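Anaphase-promoting complex subunit cut9 (Schizosaccharomyces pombe, PDB 2XPI) is a TPR-repeat subunit of the anaphase-promoting complex/cyclosome, the E3 ubiquitin ligase that controls progression through mitosis and G1, forming homodimers and binding Hcn1. Local coordinates at residues T50-P55 and N118-W122; R83-R88 and V110-T114; A269-L274 and A291-L295. Numbering follows the deposited sequence.

Contact 1 (T50-P55 and N118-W122); sequences TLTISP and NDAFW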
ATOM      1  N   THR A  50     -15.558 -15.609   8.881  1.00 41.61           N
ATOM      2  CA  THR A  50     -14.371 -16.370   8.541  1.00 44.39           C
ATOM      3  C   THR A  50     -13.925 -17.283   9.683  1.00 45.65           C
ATOM      4  O   THR A  50     -13.294 -18.294   9.446  1.00 46.77           O
ATOM      5  CB  THR A  50     -13.222 -15.470   8.091  1.00 45.53           C
ATOM      6  OG1 THR A  50     -12.906 -14.537   9.135  1.00 46.93           O
ATOM      7  CG2 THR A  50     -13.641 -14.717   6.851  1.00 46.09           C
ATOM      8  N   LEU A  51     -14.270 -16.937  10.914  1.00 45.10           N
ATOM      9  CA  LEU A  51     -13.943 -17.791  12.039  1.00 44.86           C
ATOM     10  C   LEU A  51     -14.264 -19.249  11.738  1.00 48.67           C
ATOM     11  O   LEU A  51     -13.504 -20.136  12.110  1.00 52.58           O
ATOM     12  CB  LEU A  51     -14.667 -17.322  13.303  1.00 42.28           C
ATOM     13  CG  LEU A  51     -14.267 -15.917  13.765  1.00 37.55           C
ATOM     14  CD1 LEU A  51     -14.868 -15.600  15.132  1.00 38.50           C
ATOM     15  CD2 LEU A  51     -12.742 -15.798  13.792  1.00 33.14           C
ATOM     16  N   THR A  52     -15.379 -19.492  11.054  1.00 49.53           N
ATOM     17  CA  THR A  52     -15.788 -20.850  10.672  1.00 52.18           C
ATOM     18  C   THR A  52     -14.803 -21.565   9.715  1.00 53.41           C
ATOM     19  O   THR A  52     -14.685 -22.783   9.742  1.00 55.29           O
ATOM     20  CB  THR A  52     -17.206 -20.850  10.061  1.00 53.17           C
ATOM     21  OG1 THR A  52     -18.177 -20.802  11.108  1.00 55.23           O
ATOM     22  CG2 THR A  52     -17.452 -22.109   9.256  1.00 54.97           C
ATOM     23  N   ILE A  53     -14.102 -20.792   8.889  1.00 53.28           N
ATOM     24  CA  ILE A  53     -13.113 -21.295   7.940  1.00 52.89           C
ATOM     25  C   ILE A  53     -11.692 -21.254   8.490  1.00 48.34           C
ATOM     26  O   ILE A  53     -10.750 -21.560   7.780  1.00 48.02           O
ATOM     27  CB  ILE A  53     -12.995 -20.381   6.700  1.00 56.45           C
ATOM     28  CG1 ILE A  53     -14.330 -20.041   6.080  1.00 57.34           C
ATOM     29  CG2 ILE A  53     -12.146 -21.031   5.621  1.00 60.26           C
ATOM     30  CD1 ILE A  53     -14.123 -19.104   4.912  1.00 55.77           C
ATOM     31  N   SER A  54     -11.498 -20.800   9.714  1.00 45.59           N
ATOM     32  CA  SER A  54     -10.140 -20.755  10.211  1.00 43.85           C
ATOM     33  C   SER A  54      -9.605 -22.200  10.363  1.00 43.12           C
ATOM     34  O   SER A  54     -10.315 -23.075  10.853  1.00 44.06           O
ATOM     35  CB  SER A  54     -10.095 -20.005  11.532  1.00 45.74           C
ATOM     36  OG  SER A  54      -8.776 -19.993  12.044  1.00 49.07           O
ATOM     37  N   PRO A  55      -8.372 -22.459   9.902  1.00 41.23           N
ATOM     38  CA  PRO A  55      -7.721 -23.747  10.172  1.00 44.47           C
ATOM     39  C   PRO A  55      -7.748 -24.066  11.660  1.00 47.11           C
ATOM     40  O   PRO A  55      -7.835 -25.229  12.026  1.00 49.32           O
ATOM     41  CB  PRO A  55      -6.272 -23.518   9.745  1.00 43.49           C
ATOM     42  CG  PRO A  55      -6.319 -22.346   8.802  1.00 42.93           C
ATOM     43  CD  PRO A  55      -7.563 -21.572   9.053  1.00 40.51           C
ATOM     44  N   ASN A 118     -12.568 -23.048   0.670  1.00 50.57           N
ATOM     45  CA  ASN A 118     -11.921 -22.420   1.812  1.00 50.61           C
ATOM     46  C   ASN A 118     -10.441 -22.182   1.579  1.00 52.07           C
ATOM     47  O   ASN A 118      -9.872 -21.217   2.085  1.00 53.24           O
ATOM     48  CB  ASN A 118     -12.126 -23.256   3.063  1.00 51.67           C
ATOM     49  CG  ASN A 118     -13.572 -23.308   3.474  1.00 55.16           C
ATOM     50  OD1 ASN A 118     -13.954 -24.050   4.380  1.00 56.06           O
ATOM     51  ND2 ASN A 118     -14.404 -22.510   2.798  1.00 56.56           N
ATOM     52  N   ASP A 119      -9.812 -23.053   0.807  1.00 51.89           N
ATOM     53  CA  ASP A 119      -8.404 -22.861   0.505  1.00 50.54           C
ATOM     54  C   ASP A 119      -8.187 -21.784  -0.546  1.00 46.22           C
ATOM     55  O   ASP A 119      -7.237 -21.012  -0.453  1.00 44.14           O
ATOM     56  CB  ASP A 119      -7.747 -24.194   0.144  1.00 54.04           C
ATOM     57  CG  ASP A 119      -7.701 -25.126   1.329  1.00 57.45           C
ATOM     58  OD1 ASP A 119      -7.608 -24.600   2.464  1.00 57.50           O
ATOM     59  OD2 ASP A 119      -7.792 -26.360   1.146  1.00 59.82           O
ATOM     60  N   ALA A 120      -9.081 -21.727  -1.528  1.00 45.28           N
ATOM     61  CA  ALA A 120      -9.095 -20.639  -2.498  1.00 44.60           C
ATOM     62  C   ALA A 120      -9.296 -19.306  -1.789  1.00 45.70           C
ATOM     63  O   ALA A 120      -8.653 -18.310  -2.122  1.00 49.94           O
ATOM     64  CB  ALA A 120     -10.199 -20.851  -3.505  1.00 44.90           C
ATOM     65  N   PHE A 121     -10.203 -19.275  -0.821  1.00 42.21           N
ATOM     66  CA  PHE A 121     -10.423 -18.061  -0.059  1.00 41.76           C
ATOM     67  C   PHE A 121      -9.138 -17.568   0.605  1.00 42.49           C
ATOM     68  O   PHE A 121      -8.735 -16.413   0.453  1.00 40.35           O
ATOM     69  CB  PHE A 121     -11.468 -18.283   1.031  1.00 41.36           C
ATOM     70  CG  PHE A 121     -11.540 -17.161   2.017  1.00 38.33           C
ATOM     71  CD1 PHE A 121     -12.186 -15.971   1.690  1.00 37.73           C
ATOM     72  CD2 PHE A 121     -10.939 -17.273   3.260  1.00 38.25           C
ATOM     73  CE1 PHE A 121     -12.247 -14.908   2.601  1.00 37.18           C
ATOM     74  CE2 PHE A 121     -10.989 -16.210   4.184  1.00 37.73           C
ATOM     75  CZ  PHE A 121     -11.643 -15.026   3.846  1.00 36.17           C
ATOM     76  N   TRP A 122      -8.505 -18.455   1.359  1.00 43.38           N
ATOM     77  CA  TRP A 122      -7.348 -18.075   2.152  1.00 42.01           C
ATOM     78  C   TRP A 122      -6.164 -17.694   1.278  1.00 41.86           C
ATOM     79  O   TRP A 122      -5.372 -16.813   1.646  1.00 41.03           O
ATOM     80  CB  TRP A 122      -6.997 -19.181   3.147  1.00 39.31           C
ATOM     81  CG  TRP A 122      -7.949 -19.209   4.310  1.00 35.82           C
ATOM     82  CD1 TRP A 122      -8.847 -20.201   4.630  1.00 34.44           C
ATOM     83  CD2 TRP A 122      -8.129 -18.176   5.282  1.00 34.36           C
ATOM     84  NE1 TRP A 122      -9.546 -19.852   5.757  1.00 33.90           N
ATOM     85  CE2 TRP A 122      -9.124 -18.613   6.177  1.00 34.19           C
ATOM     86  CE3 TRP A 122      -7.539 -16.920   5.486  1.00 36.49           C
ATOM     87  CZ2 TRP A 122      -9.542 -17.839   7.271  1.00 34.07           C
ATOM     88  CZ3 TRP A 122      -7.963 -16.147   6.579  1.00 35.47           C
ATOM     89  CH2 TRP A 122      -8.953 -16.613   7.450  1.00 33.98           C
TER

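Contact 2 (R83-R88 and V110-T114); sequences REDYLR and VLDIT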
ATOM      1  N   ARG A  83      -1.823 -33.998   6.247  1.00 58.80           N
ATOM      2  CA  ARG A  83      -0.859 -33.125   5.567  1.00 58.25           C
ATOM      3  C   ARG A  83      -1.475 -31.777   5.183  1.00 60.72           C
ATOM      4  O   ARG A  83      -0.880 -30.727   5.399  1.00 62.05           O
ATOM      5  CB  ARG A  83      -0.272 -33.785   4.321  1.00 57.23           C
ATOM      6  CG  ARG A  83       0.096 -32.777   3.237  1.00 54.62           C
ATOM      7  CD  ARG A  83       1.329 -33.194   2.470  1.00 55.95           C
ATOM      8  NE  ARG A  83       1.001 -34.073   1.359  1.00 59.23           N
ATOM      9  CZ  ARG A  83       1.627 -35.215   1.088  1.00 60.06           C
ATOM     10  NH1 ARG A  83       2.626 -35.624   1.843  1.00 61.27           N
ATOM     11  NH2 ARG A  83       1.255 -35.945   0.052  1.00 61.14           N
ATOM     12  N   GLU A  84      -2.661 -31.811   4.589  1.00 61.47           N
ATOM     13  CA  GLU A  84      -3.373 -30.594   4.265  1.00 61.97           C
ATOM     14  C   GLU A  84      -3.549 -29.752   5.539  1.00 60.72           C
ATOM     15  O   GLU A  84      -3.556 -28.514   5.492  1.00 59.12           O
ATOM     16  CB  GLU A  84      -4.723 -30.917   3.619  1.00 66.03           C
ATOM     17  CG  GLU A  84      -4.647 -31.929   2.467  1.00 71.23           C
ATOM     18  CD  GLU A  84      -4.442 -33.383   2.934  1.00 76.16           C
ATOM     19  OE1 GLU A  84      -5.313 -33.911   3.666  1.00 79.63           O
ATOM     20  OE2 GLU A  84      -3.416 -34.002   2.561  1.00 75.51           O
ATOM     21  N   ASP A  85      -3.662 -30.422   6.681  1.00 59.95           N
ATOM     22  CA  ASP A  85      -3.787 -29.706   7.947  1.00 59.08           C
ATOM     23  C   ASP A  85      -2.485 -29.080   8.478  1.00 57.55           C
ATOM     24  O   ASP A  85      -2.531 -28.065   9.149  1.00 59.77           O
ATOM     25  CB  ASP A  85      -4.489 -30.559   9.008  1.00 61.46           C
ATOM     26  CG  ASP A  85      -5.989 -30.694   8.749  1.00 64.96           C
ATOM     27  OD1 ASP A  85      -6.620 -29.701   8.285  1.00 67.67           O
ATOM     28  OD2 ASP A  85      -6.537 -31.787   9.013  1.00 65.03           O
ATOM     29  N   TYR A  86      -1.333 -29.663   8.185  1.00 56.05           N
ATOM     30  CA  TYR A  86      -0.070 -28.988   8.487  1.00 55.96           C
ATOM     31  C   TYR A  86       0.151 -27.814   7.547  1.00 51.57           C
ATOM     32  O   TYR A  86       0.734 -26.814   7.941  1.00 50.78           O
ATOM     33  CB  TYR A  86       1.131 -29.922   8.342  1.00 62.16           C
ATOM     34  CG  TYR A  86       1.316 -30.878   9.482  1.00 70.62           C
ATOM     35  CD1 TYR A  86       1.161 -32.247   9.296  1.00 75.59           C
ATOM     36  CD2 TYR A  86       1.644 -30.415  10.751  1.00 73.41           C
ATOM     37  CE1 TYR A  86       1.323 -33.130  10.343  1.00 80.23           C
ATOM     38  CE2 TYR A  86       1.816 -31.291  11.806  1.00 77.64           C
ATOM     39  CZ  TYR A  86       1.653 -32.647  11.599  1.00 81.26           C
ATOM     40  OH  TYR A  86       1.824 -33.520  12.646  1.00 84.98           O
ATOM     41  N   LEU A  87      -0.271 -27.968   6.292  1.00 48.34           N
ATOM     42  CA  LEU A  87      -0.109 -26.932   5.285  1.00 45.81           C
ATOM     43  C   LEU A  87      -0.917 -25.702   5.669  1.00 42.20           C
ATOM     44  O   LEU A  87      -0.406 -24.591   5.694  1.00 39.67           O
ATOM     45  CB  LEU A  87      -0.555 -27.455   3.916  1.00 48.82           C
ATOM     46  CG  LEU A  87       0.579 -27.961   3.011  1.00 48.72           C
ATOM     47  CD1 LEU A  87       1.654 -28.636   3.823  1.00 47.19           C
ATOM     48  CD2 LEU A  87       0.068 -28.870   1.902  1.00 49.03           C
ATOM     49  N   ARG A  88      -2.181 -25.927   5.994  1.00 42.08           N
ATOM     50  CA  ARG A  88      -3.075 -24.863   6.391  1.00 40.28           C
ATOM     51  C   ARG A  88      -2.641 -24.127   7.650  1.00 39.88           C
ATOM     52  O   ARG A  88      -2.612 -22.905   7.659  1.00 40.25           O
ATOM     53  CB  ARG A  88      -4.477 -25.404   6.562  1.00 39.45           C
ATOM     54  CG  ARG A  88      -5.080 -25.862   5.281  1.00 37.73           C
ATOM     55  CD  ARG A  88      -6.421 -26.399   5.582  1.00 39.87           C
ATOM     56  NE  ARG A  88      -7.093 -26.863   4.386  1.00 43.71           N
ATOM     57  CZ  ARG A  88      -7.724 -28.021   4.326  1.00 49.06           C
ATOM     58  NH1 ARG A  88      -7.741 -28.800   5.401  1.00 50.62           N
ATOM     59  NH2 ARG A  88      -8.325 -28.396   3.209  1.00 51.13           N
ATOM     60  N   VAL A 110      -1.715 -26.243  -1.150  1.00 48.79           N
ATOM     61  CA  VAL A 110      -2.916 -26.844  -0.558  1.00 47.67           C
ATOM     62  C   VAL A 110      -4.127 -26.749  -1.474  1.00 49.48           C
ATOM     63  O   VAL A 110      -5.006 -27.629  -1.469  1.00 51.35           O
ATOM     64  CB  VAL A 110      -3.346 -26.136   0.722  1.00 47.93           C
ATOM     65  CG1 VAL A 110      -4.195 -27.067   1.536  1.00 48.26           C
ATOM     66  CG2 VAL A 110      -2.146 -25.663   1.517  1.00 50.21           C
ATOM     67  N   LEU A 111      -4.202 -25.653  -2.225  1.00 48.52           N
ATOM     68  CA  LEU A 111      -5.316 -25.454  -3.144  1.00 50.52           C
ATOM     69  C   LEU A 111      -5.147 -26.412  -4.320  1.00 55.91           C
ATOM     70  O   LEU A 111      -6.114 -27.043  -4.757  1.00 56.97           O
ATOM     71  CB  LEU A 111      -5.429 -23.990  -3.607  1.00 46.17           C
ATOM     72  CG  LEU A 111      -6.594 -23.698  -4.562  1.00 45.91           C
ATOM     73  CD1 LEU A 111      -7.936 -24.117  -3.954  1.00 46.43           C
ATOM     74  CD2 LEU A 111      -6.642 -22.240  -4.997  1.00 43.57           C
ATOM     75  N   ASP A 112      -3.911 -26.543  -4.810  1.00 58.21           N
ATOM     76  CA  ASP A 112      -3.613 -27.521  -5.865  1.00 59.73           C
ATOM     77  C   ASP A 112      -4.041 -28.928  -5.447  1.00 57.99           C
ATOM     78  O   ASP A 112      -4.653 -29.645  -6.229  1.00 60.24           O
ATOM     79  CB  ASP A 112      -2.130 -27.492  -6.269  1.00 61.77           C
ATOM     80  CG  ASP A 112      -1.754 -26.225  -7.055  1.00 65.42           C
ATOM     81  OD1 ASP A 112      -2.650 -25.609  -7.688  1.00 66.05           O
ATOM     82  OD2 ASP A 112      -0.559 -25.842  -7.043  1.00 66.67           O
ATOM     83  N   ILE A 113      -3.744 -29.308  -4.208  1.00 54.33           N
ATOM     84  CA  ILE A 113      -4.123 -30.626  -3.706  1.00 54.84           C
ATOM     85  C   ILE A 113      -5.637 -30.823  -3.536  1.00 57.23           C
ATOM     86  O   ILE A 113      -6.205 -31.789  -4.029  1.00 60.83           O
ATOM     87  CB  ILE A 113      -3.441 -30.907  -2.360  1.00 53.17           C
ATOM     88  CG1 ILE A 113      -1.948 -31.180  -2.557  1.00 51.91           C
ATOM     89  CG2 ILE A 113      -4.099 -32.083  -1.657  1.00 54.18           C
ATOM     90  CD1 ILE A 113      -1.179 -31.208  -1.257  1.00 49.43           C
ATOM     91  N   THR A 114      -6.284 -29.882  -2.858  1.00 55.97           N
ATOM     92  CA  THR A 114      -7.631 -30.064  -2.324  1.00 54.93           C
ATOM     93  C   THR A 114      -8.769 -29.524  -3.210  1.00 56.71           C
ATOM     94  O   THR A 114      -9.864 -30.106  -3.274  1.00 58.50           O
ATOM     95  CB  THR A 114      -7.721 -29.368  -0.950  1.00 51.49           C
ATOM     96  OG1 THR A 114      -7.535 -27.958  -1.123  1.00 46.24           O
ATOM     97  CG2 THR A 114      -6.627 -29.881  -0.041  1.00 52.71           C
TER

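Contact 3 (A269-L274 and A291-L295); sequences AFLRSL and AEDYL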
ATOM      1  N   ALA A 269     -25.916  -4.529  26.838  1.00 40.82           N
ATOM      2  CA  ALA A 269     -25.838  -3.144  27.277  1.00 43.25           C
ATOM      3  C   ALA A 269     -24.459  -2.557  27.096  1.00 47.28           C
ATOM      4  O   ALA A 269     -24.317  -1.352  26.940  1.00 52.70           O
ATOM      5  CB  ALA A 269     -26.284  -2.989  28.719  1.00 44.03           C
ATOM      6  N   PHE A 270     -23.445  -3.401  27.131  1.00 46.88           N
ATOM      7  CA  PHE A 270     -22.078  -2.945  26.970  1.00 47.75           C
ATOM      8  C   PHE A 270     -21.864  -2.398  25.566  1.00 47.14           C
ATOM      9  O   PHE A 270     -21.392  -1.274  25.393  1.00 52.24           O
ATOM     10  CB  PHE A 270     -21.121  -4.099  27.251  1.00 50.07           C
ATOM     11  CG  PHE A 270     -19.685  -3.806  26.925  1.00 49.49           C
ATOM     12  CD1 PHE A 270     -18.898  -3.064  27.791  1.00 51.48           C
ATOM     13  CD2 PHE A 270     -19.108  -4.324  25.780  1.00 46.95           C
ATOM     14  CE1 PHE A 270     -17.567  -2.814  27.500  1.00 50.09           C
ATOM     15  CE2 PHE A 270     -17.791  -4.084  25.490  1.00 45.93           C
ATOM     16  CZ  PHE A 270     -17.017  -3.328  26.356  1.00 47.61           C
ATOM     17  N   LEU A 271     -22.222  -3.175  24.556  1.00 41.99           N
ATOM     18  CA  LEU A 271     -22.024  -2.717  23.192  1.00 40.07           C
ATOM     19  C   LEU A 271     -22.933  -1.526  22.887  1.00 43.11           C
ATOM     20  O   LEU A 271     -22.487  -0.537  22.328  1.00 43.27           O
ATOM     21  CB  LEU A 271     -22.252  -3.849  22.191  1.00 37.34           C
ATOM     22  CG  LEU A 271     -22.168  -3.471  20.712  1.00 33.75           C
ATOM     23  CD1 LEU A 271     -20.778  -2.915  20.333  1.00 30.47           C
ATOM     24  CD2 LEU A 271     -22.563  -4.651  19.835  1.00 30.91           C
ATOM     25  N   ARG A 272     -24.200  -1.610  23.268  1.00 46.08           N
ATOM     26  CA  ARG A 272     -25.118  -0.497  23.048  1.00 48.41           C
ATOM     27  C   ARG A 272     -24.610   0.811  23.653  1.00 48.63           C
ATOM     28  O   ARG A 272     -24.721   1.854  23.018  1.00 47.49           O
ATOM     29  CB  ARG A 272     -26.516  -0.814  23.576  1.00 51.20           C
ATOM     30  CG  ARG A 272     -27.474   0.344  23.482  1.00 52.25           C
ATOM     31  CD  ARG A 272     -28.909  -0.122  23.554  1.00 55.57           C
ATOM     32  NE  ARG A 272     -29.058  -1.239  24.480  1.00 59.97           N
ATOM     33  CZ  ARG A 272     -29.076  -1.100  25.800  1.00 63.97           C
ATOM     34  NH1 ARG A 272     -28.965   0.124  26.326  1.00 67.21           N
ATOM     35  NH2 ARG A 272     -29.204  -2.167  26.589  1.00 61.68           N
ATOM     36  N   SER A 273     -24.049   0.758  24.863  1.00 47.52           N
ATOM     37  CA  SER A 273     -23.485   1.959  25.497  1.00 45.45           C
ATOM     38  C   SER A 273     -22.291   2.494  24.703  1.00 46.92           C
ATOM     39  O   SER A 273     -22.110   3.700  24.574  1.00 48.59           O
ATOM     40  CB  SER A 273     -23.058   1.698  26.954  1.00 44.60           C
ATOM     41  OG  SER A 273     -24.093   1.131  27.754  1.00 44.14           O
ATOM     42  N   LEU A 274     -21.458   1.597  24.187  1.00 47.45           N
ATOM     43  CA  LEU A 274     -20.346   2.012  23.336  1.00 46.95           C
ATOM     44  C   LEU A 274     -20.847   2.799  22.141  1.00 47.89           C
ATOM     45  O   LEU A 274     -20.283   3.832  21.799  1.00 49.53           O
ATOM     46  CB  LEU A 274     -19.560   0.796  22.836  1.00 45.32           C
ATOM     47  CG  LEU A 274     -18.198   0.440  23.437  1.00 42.96           C
ATOM     48  CD1 LEU A 274     -18.092   0.812  24.892  1.00 41.89           C
ATOM     49  CD2 LEU A 274     -17.932  -1.039  23.239  1.00 42.89           C
ATOM     50  N   ALA A 291     -25.265   5.250  30.157  1.00 81.33           N
ATOM     51  CA  ALA A 291     -24.316   4.566  29.302  1.00 77.63           C
ATOM     52  C   ALA A 291     -22.928   4.974  29.720  1.00 77.07           C
ATOM     53  O   ALA A 291     -22.018   4.149  29.788  1.00 77.36           O
ATOM     54  CB  ALA A 291     -24.536   4.946  27.870  1.00 75.05           C
ATOM     55  N   GLU A 292     -22.776   6.264  29.993  1.00 77.55           N
ATOM     56  CA  GLU A 292     -21.505   6.819  30.426  1.00 77.63           C
ATOM     57  C   GLU A 292     -21.188   6.346  31.850  1.00 77.50           C
ATOM     58  O   GLU A 292     -20.023   6.178  32.220  1.00 77.12           O
ATOM     59  CB  GLU A 292     -21.542   8.348  30.340  1.00 79.17           C
ATOM     60  CG  GLU A 292     -20.176   9.032  30.419  1.00 82.71           C
ATOM     61  CD  GLU A 292     -19.570   9.005  31.828  1.00 87.89           C
ATOM     62  OE1 GLU A 292     -20.305   9.264  32.815  1.00 90.54           O
ATOM     63  OE2 GLU A 292     -18.354   8.722  31.950  1.00 88.26           O
ATOM     64  N   ASP A 293     -22.225   6.112  32.646  1.00 76.52           N
ATOM     65  CA  ASP A 293     -21.997   5.629  33.992  1.00 78.86           C
ATOM     66  C   ASP A 293     -21.653   4.142  34.001  1.00 77.34           C
ATOM     67  O   ASP A 293     -20.681   3.716  34.632  1.00 77.94           O
ATOM     68  CB  ASP A 293     -23.200   5.908  34.881  1.00 84.00           C
ATOM     69  CG  ASP A 293     -22.802   6.573  36.176  1.00 88.33           C
ATOM     70  OD1 ASP A 293     -21.819   7.353  36.153  1.00 86.85           O
ATOM     71  OD2 ASP A 293     -23.458   6.317  37.214  1.00 92.70           O
ATOM     72  N   TYR A 294     -22.458   3.360  33.292  1.00 73.65           N
ATOM     73  CA  TYR A 294     -22.205   1.941  33.142  1.00 70.05           C
ATOM     74  C   TYR A 294     -20.766   1.681  32.691  1.00 69.60           C
ATOM     75  O   TYR A 294     -20.071   0.855  33.281  1.00 73.20           O
ATOM     76  CB  TYR A 294     -23.190   1.340  32.152  1.00 66.00           C
ATOM     77  CG  TYR A 294     -23.026  -0.136  31.942  1.00 65.24           C
ATOM     78  CD1 TYR A 294     -23.124  -1.028  33.005  1.00 68.01           C
ATOM     79  CD2 TYR A 294     -22.780  -0.650  30.678  1.00 63.09           C
ATOM     80  CE1 TYR A 294     -22.985  -2.400  32.808  1.00 68.72           C
ATOM     81  CE2 TYR A 294     -22.638  -2.002  30.471  1.00 63.64           C
ATOM     82  CZ  TYR A 294     -22.740  -2.875  31.534  1.00 66.73           C
ATOM     83  OH  TYR A 294     -22.598  -4.225  31.314  1.00 68.27           O
ATOM     84  N   LEU A 295     -20.316   2.389  31.661  1.00 64.10           N
ATOM     85  CA  LEU A 295     -18.973   2.169  31.120  1.00 61.55           C
ATOM     86  C   LEU A 295     -17.834   2.635  32.039  1.00 62.62           C
ATOM     87  O   LEU A 295     -16.739   2.061  32.029  1.00 61.13           O
ATOM     88  CB  LEU A 295     -18.840   2.810  29.737  1.00 57.51           C
ATOM     89  CG  LEU A 295     -19.169   1.963  28.505  1.00 54.70           C
ATOM     90  CD1 LEU A 295     -19.727   0.593  28.859  1.00 54.49           C
ATOM     91  CD2 LEU A 295     -20.107   2.723  27.606  1.00 53.50           C
TER

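Contact 1 (T50-P55 and N118-W122)
A loop segment ahead of helix 83-96, the first helix of TPR 1, lies here against the first helix of TPR 2 in the tetratricopeptide (TPR) superhelix. Residues 50-55 form a compact turn, with Ile53 N bonded to Thr50 O at 2.7 Å, and this turn pushes the side chain of Ile53 out as the main bump. The hollow that receives it lies on one side of helix 117-129, between Asn118, Phe121 and Trp122; Asn118 and Trp122 are one helical turn apart. Ile53 fills the hollow with two ends of its side chain. Its CD1 sits over one face of the Phe121 ring, 4.0 Å from Phe121 CD2, while its CG2 lies 3.4 Å from Asn118 CB and 3.5 Å from Trp122 CD1, at the edge of the indole. A smaller bump, the methyl CG2 of Thr50, extends the fit along Phe121, 3.6 Å from Phe121 CZ. At the other end of the turn the Pro55 ring rests near the indole, with Pro55 CD 4.4 Å from Trp122 CE2. Helix 150-162 adds Ala151 and Leu155 to the surroundings of Phe121, and His92 of helix 83-96 meets the Trp122 ring edge-to-face. The second subunit comes close: its Asp93 accepts a hydrogen bond from Thr50 OG1 and its Met96 packs on Trp122, so the fit lies at the homodimer interface, which TPR 1-7 mediate. One polar link crosses this largely apolar fit: Trp122 NE1, crowded in the model and less surely placed, donates to the backbone carbonyl Ile53 O at 2.9 Å.

Contact 2 (R83-R88 and V110-T114)
Helices A and B of TPR 1 pack here as the antiparallel hairpin of the TPR motif, the start of helix 83-96 against the end of helix 100-114. The two short segments run at 154° to each other with axes 10.6 Å apart, and the nearest CA atoms are those of Glu84 and Val110, Glu84 CA lying 6.1 Å from Val110 CA. Apolar contacts make up the centre. Val110 points into the partner helix, its CG2 3.4 Å from Leu87 CB, and one turn on Ile113 places its CD1 4.1 Å from Leu87 CD2. The aliphatic parts of longer polar residues flank this pair: Arg88 CG lies 4.0 Å from Val110 CG1, and Glu84 CG is 3.8 Å from Thr114 CG2 and 4.2 Å from Ile113 CG2. Hydrogen bonds between the segments are absent. Charged interactions instead run within a helix or out of the hairpin. Arg88 NH1 forms a salt bridge with Asp85 OD1 at 3.2 Å, weak as a hydrogen bond, while Arg88 NH2 pairs with Asp119 of the next repeat. Arg83 turns to the second subunit, where it forms a salt bridge with Asp267 and a cation-pi contact with Phe270. These two segments therefore meet through carbon contacts, while Arg88 divides its guanidinium between its own helix and TPR 2, and Arg83 reaches across the dimer.

Contact 3 (A269-L274 and A291-L295)
TPR 6 is the helical hairpin to which this contact belongs, helix 268-276 packing on helix 285-296 within the group of repeats that mediates homodimerization. The short segments cross at -123° with axes 9.2 Å apart, and small residues permit the closest backbone approach, 4.7 Å between Ser273 CA and Ala291 CA. There Ser273 CB meets Ala291 CB at 3.7 Å. The Ser273 hydroxyl is turned back on its own helix, OG donating to Ala269 O at 2.6 Å. Two larger side chains of the second helix reach over the first. Tyr294 brings the edge of its ring to Phe270 CA, 3.7 Å from Tyr294 CE2, and that same CE2 atom lies 4.2 Å from Ala269 CB. Leu295 enters beside Ser273, between Phe270 and Leu274: its CD1 is 3.9 Å from Phe270 CD1, and its CD2 is 3.9 Å from Leu274 CD1. The surroundings join this hairpin to the dimer. Phe270 receives a cation-pi contact from Arg83 of the second subunit and packs on Leu87 of that subunit, while Leu274 touches its Phe105. Between the two segments there are no hydrogen bonds or salt bridges. They thus meet by close apolar packing, with the Tyr294 ring edge against the backbone of the first helix and the serine hydroxyl satisfied inside its own helix, and Phe270 serves both the repeat and the subunit interface.

Overall arrangement
From the N terminus, the segment 50-55 first runs ahead of the repeats, and contact 1 closes a long loop by bringing it to helix 117-129 of TPR 2. Within that loop lies contact 2, the shorter closure that pairs the two helices of TPR 1. These two touch directly: Asp119 OD2 lies 2.8 Å from Thr114 OG1, a probable hydrogen bond tying TPR 2 to TPR 1. Contact 3 follows later in series, closing the hairpin of TPR 6; its centre is about 33 Å from that of contact 1 and about 44 Å from that of contact 2, and within one chain it touches neither. All three reach the second subunit, and across the dimer contact 2 meets contact 3.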